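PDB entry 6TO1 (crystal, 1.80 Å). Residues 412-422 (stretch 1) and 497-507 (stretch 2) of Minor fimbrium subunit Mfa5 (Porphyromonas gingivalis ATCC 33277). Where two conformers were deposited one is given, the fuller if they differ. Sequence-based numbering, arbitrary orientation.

Stretch 1, residues 412-422: EVTDFVAPGFI
Stretch 2 497-507: GFDTNTEAKLT

In an antiparallel pair the backbone register sets which side chains share a face, as this contact in Mfa5 illustrates. Strand 412-417 runs at 174° to strand 503-507, their axes approaching to 4.7 Å. E412 pairs with T507 and T414 with K505 as hydrogen-bonded pairs: E412 N to T507 O and T507 N to E412 O are both 2.9 Å, T414 N to K505 O is 3.0 Å and K505 N to T414 O is 2.9 Å. Between them V413 faces L506 in a non-hydrogen-bonded pair, CA to CA 4.4 Å; past T414, D415 faces A504 likewise, CA to CA 4.2 Å.

Beyond this the register shifts. F416 N donates to E503 O at 3.0 Å, but F416 O accepts from T502 N at 2.8 Å, where the second stretch turns a corner. A418 N then reaches T500 O at 2.9 Å, extending the ladder past the end of the first strand. E503 N is left buried without a partner.

Backbone phi/psi values are extended in the strands, such as -104/125 at V413 and -104/126 at L506. These two share a buried face with D415 and A504. V413 is t, and L506 (chi1 t, chi2 p) brings its CD1 to 3.6 Å from V413 CG2. D415, also t with chi2 21°, places OD1 3.9 Å from A504 CB and 3.5 Å from N501 CG; this oxygen has no partner in the model, in which N501 lacks ND2, whereas OD2 is satisfied elsewhere in the structure. N501 (m) is covalently linked to a group elsewhere, and its OD1 accepts from T500 OG1 at 2.8 Å, with T500 in p.

The other face carries E412, T414, F416, E503, K505 and T507, and is watered. T414 is p; its OG1 lies 2.8 Å from water 2, which lies 2.5 Å from E503 OE2. Water 1 joins E412 O (3.0 Å) to T507 OG1 (2.8 Å), T507 being m. K505 starts t, t, but its end leads away. F416 (m, chi2 -87°) has E503 O at its ring edge.

A type II turn from A418 to F421, closed by a weak bond from F421 N to A418 O of 3.3 Å, places G420 at 96/-10, where a CB would jam against the preceding carbonyl. F421 (m, chi2 -84°) points toward the second stretch, with CE2 3.8 Å from F498 CB and 3.3 Å from D499 O. Compact A418 also points toward it, its CB 3.2 Å from D499 O. Water 3 lies 2.8 Å from both P419 O and D499 O, bridging the turn to the second stretch.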

# COMPACT_ATOMS: atom_id res chain seq x y z
N GLU A 412 -11.76 -0.49 -10.46
CA GLU A 412 -13.00 -0.95 -11.05
C GLU A 412 -12.87 -2.45 -11.32
O GLU A 412 -11.95 -2.88 -12.02
CB GLU A 412 -13.33 -0.21 -12.34
CG GLU A 412 -14.69 -0.67 -12.87
CD GLU A 412 -15.15 0.13 -14.05
OE1 GLU A 412 -15.62 1.26 -13.82
OE2 GLU A 412 -15.01 -0.36 -15.18
N VAL A 413 -13.76 -3.21 -10.71
CA VAL A 413 -13.88 -4.64 -10.95
C VAL A 413 -15.08 -4.87 -11.84
O VAL A 413 -16.19 -4.45 -11.50
CB VAL A 413 -14.03 -5.41 -9.64
CG1 VAL A 413 -14.33 -6.90 -9.91
CG2 VAL A 413 -12.77 -5.26 -8.77
N THR A 414 -14.87 -5.54 -12.97
CA THR A 414 -15.94 -6.00 -13.84
C THR A 414 -16.04 -7.51 -13.65
O THR A 414 -15.02 -8.22 -13.70
CB THR A 414 -15.68 -5.64 -15.29
OG1 THR A 414 -14.40 -6.19 -15.67
CG2 THR A 414 -15.69 -4.13 -15.48
N ASP A 415 -17.27 -8.02 -13.49
CA ASP A 415 -17.52 -9.41 -13.14
C ASP A 415 -18.76 -9.84 -13.92
O ASP A 415 -19.85 -9.36 -13.64
CB ASP A 415 -17.72 -9.54 -11.64
CG ASP A 415 -18.12 -10.93 -11.19
OD1 ASP A 415 -17.90 -11.92 -11.90
OD2 ASP A 415 -18.65 -11.02 -10.06
N PHE A 416 -18.55 -10.67 -14.93
CA PHE A 416 -19.62 -11.18 -15.79
C PHE A 416 -20.03 -12.53 -15.23
O PHE A 416 -19.25 -13.49 -15.26
CB PHE A 416 -19.14 -11.32 -17.24
CG PHE A 416 -18.94 -9.99 -17.96
CD1 PHE A 416 -19.99 -9.37 -18.61
CD2 PHE A 416 -17.69 -9.39 -17.99
CE1 PHE A 416 -19.79 -8.17 -19.28
CE2 PHE A 416 -17.50 -8.20 -18.64
CZ PHE A 416 -18.54 -7.60 -19.30
N VAL A 417 -21.26 -12.62 -14.72
CA VAL A 417 -21.76 -13.88 -14.20
C VAL A 417 -22.03 -14.85 -15.35
O VAL A 417 -22.51 -14.46 -16.42
CB VAL A 417 -23.02 -13.65 -13.34
CG1 VAL A 417 -23.54 -14.95 -12.82
CG2 VAL A 417 -22.67 -12.70 -12.19
N ALA A 418 -21.68 -16.11 -15.13
CA ALA A 418 -21.65 -17.08 -16.21
C ALA A 418 -23.04 -17.62 -16.52
O ALA A 418 -23.97 -17.53 -15.70
CB ALA A 418 -20.74 -18.25 -15.84
N PRO A 419 -23.21 -18.18 -17.72
CA PRO A 419 -24.50 -18.77 -18.09
C PRO A 419 -24.88 -19.89 -17.15
O PRO A 419 -24.05 -20.70 -16.73
CB PRO A 419 -24.27 -19.29 -19.52
CG PRO A 419 -23.09 -18.56 -20.02
CD PRO A 419 -22.23 -18.23 -18.82
N GLY A 420 -26.17 -19.96 -16.84
CA GLY A 420 -26.66 -20.97 -15.94
C GLY A 420 -26.81 -20.51 -14.51
O GLY A 420 -27.41 -21.23 -13.71
N PHE A 421 -26.30 -19.33 -14.17
CA PHE A 421 -26.36 -18.82 -12.80
C PHE A 421 -26.97 -17.43 -12.76
O PHE A 421 -26.75 -16.61 -13.66
CB PHE A 421 -24.94 -18.85 -12.19
CG PHE A 421 -24.38 -20.23 -12.16
CD1 PHE A 421 -24.69 -21.09 -11.12
CD2 PHE A 421 -23.64 -20.70 -13.22
CE1 PHE A 421 -24.23 -22.38 -11.13
CE2 PHE A 421 -23.17 -21.99 -13.24
CZ PHE A 421 -23.46 -22.84 -12.19
N ILE A 422 -27.77 -17.19 -11.74
CA ILE A 422 -28.39 -15.90 -11.52
C ILE A 422 -28.05 -15.41 -10.12
O ILE A 422 -27.80 -16.20 -9.21
CB ILE A 422 -29.91 -15.97 -11.73
CG1 ILE A 422 -30.52 -16.94 -10.73
CG2 ILE A 422 -30.23 -16.47 -13.14
CD1 ILE A 422 -32.02 -17.16 -10.97
N GLY A 497 -16.20 -28.34 -12.90
CA GLY A 497 -17.58 -27.90 -12.92
C GLY A 497 -17.81 -26.76 -13.89
O GLY A 497 -16.97 -26.41 -14.73
N PHE A 498 -18.99 -26.17 -13.76
CA PHE A 498 -19.38 -25.01 -14.53
C PHE A 498 -18.72 -23.78 -13.94
O PHE A 498 -18.65 -23.65 -12.71
CB PHE A 498 -20.88 -24.82 -14.47
CG PHE A 498 -21.67 -25.91 -15.15
CD1 PHE A 498 -21.33 -26.32 -16.42
CD2 PHE A 498 -22.80 -26.45 -14.54
CE1 PHE A 498 -22.06 -27.29 -17.06
CE2 PHE A 498 -23.55 -27.42 -15.18
CZ PHE A 498 -23.18 -27.85 -16.45
N ASP A 499 -18.33 -22.85 -14.80
CA ASP A 499 -17.91 -21.53 -14.34
C ASP A 499 -19.05 -20.83 -13.59
O ASP A 499 -20.19 -20.82 -14.05
CB ASP A 499 -17.53 -20.64 -15.51
CG ASP A 499 -16.09 -20.83 -15.97
OD1 ASP A 499 -15.17 -20.74 -15.14
OD2 ASP A 499 -15.92 -21.06 -17.18
N THR A 500 -18.72 -20.16 -12.48
CA THR A 500 -19.63 -19.16 -11.93
C THR A 500 -19.47 -17.81 -12.61
O THR A 500 -20.43 -17.02 -12.68
CB THR A 500 -19.42 -18.99 -10.43
OG1 THR A 500 -18.09 -18.53 -10.18
CG2 THR A 500 -19.61 -20.30 -9.68
N ASN A 501 -18.28 -17.53 -13.11
CA ASN A 501 -17.96 -16.27 -13.77
C ASN A 501 -17.42 -16.53 -15.17
O ASN A 501 -16.64 -17.45 -15.37
CB ASN A 501 -16.86 -15.45 -13.01
CG ASN A 501 -17.09 -15.30 -11.55
OD1 ASN A 501 -17.98 -15.84 -10.94
N THR A 502 -17.79 -15.68 -16.13
CA THR A 502 -17.15 -15.76 -17.44
C THR A 502 -15.79 -15.09 -17.39
O THR A 502 -14.81 -15.58 -17.97
CB THR A 502 -18.04 -15.13 -18.50
OG1 THR A 502 -19.27 -15.87 -18.55
CG2 THR A 502 -17.36 -15.16 -19.82
N GLU A 503 -15.71 -13.98 -16.65
CA GLU A 503 -14.48 -13.23 -16.50
C GLU A 503 -14.70 -12.24 -15.37
O GLU A 503 -15.78 -11.65 -15.25
CB GLU A 503 -14.10 -12.48 -17.79
CG GLU A 503 -12.86 -11.59 -17.62
CD GLU A 503 -12.72 -10.57 -18.74
OE1 GLU A 503 -11.86 -10.78 -19.62
OE2 GLU A 503 -13.46 -9.57 -18.73
N ALA A 504 -13.67 -12.04 -14.55
CA ALA A 504 -13.68 -10.96 -13.59
C ALA A 504 -12.28 -10.35 -13.58
O ALA A 504 -11.29 -11.08 -13.58
CB ALA A 504 -14.09 -11.40 -12.19
N LYS A 505 -12.23 -9.03 -13.57
CA LYS A 505 -10.97 -8.31 -13.74
C LYS A 505 -10.98 -7.06 -12.88
O LYS A 505 -12.01 -6.39 -12.77
CB LYS A 505 -10.77 -7.93 -15.22
CG LYS A 505 -9.59 -7.02 -15.51
CD LYS A 505 -9.11 -7.21 -16.95
CE LYS A 505 -9.96 -6.44 -17.94
NZ LYS A 505 -9.10 -5.86 -19.03
N LEU A 506 -9.84 -6.76 -12.28
CA LEU A 506 -9.65 -5.49 -11.61
C LEU A 506 -8.78 -4.61 -12.50
O LEU A 506 -7.70 -5.04 -12.93
CB LEU A 506 -8.99 -5.68 -10.24
CG LEU A 506 -8.49 -4.40 -9.56
CD1 LEU A 506 -9.65 -3.52 -9.15
CD2 LEU A 506 -7.63 -4.71 -8.36
N THR A 507 -9.25 -3.40 -12.80
CA THR A 507 -8.44 -2.36 -13.42
C THR A 507 -8.27 -1.26 -12.39
O THR A 507 -9.25 -0.81 -11.78
CB THR A 507 -9.10 -1.82 -14.69
OG1 THR A 507 -9.44 -2.93 -15.54
CG2 THR A 507 -8.17 -0.90 -15.45
O HOH W 1 -11.91 -3.96 -14.79
O HOH W 2 -14.41 -8.81 -16.54
O HOH W 3 -21.41 -21.64 -16.42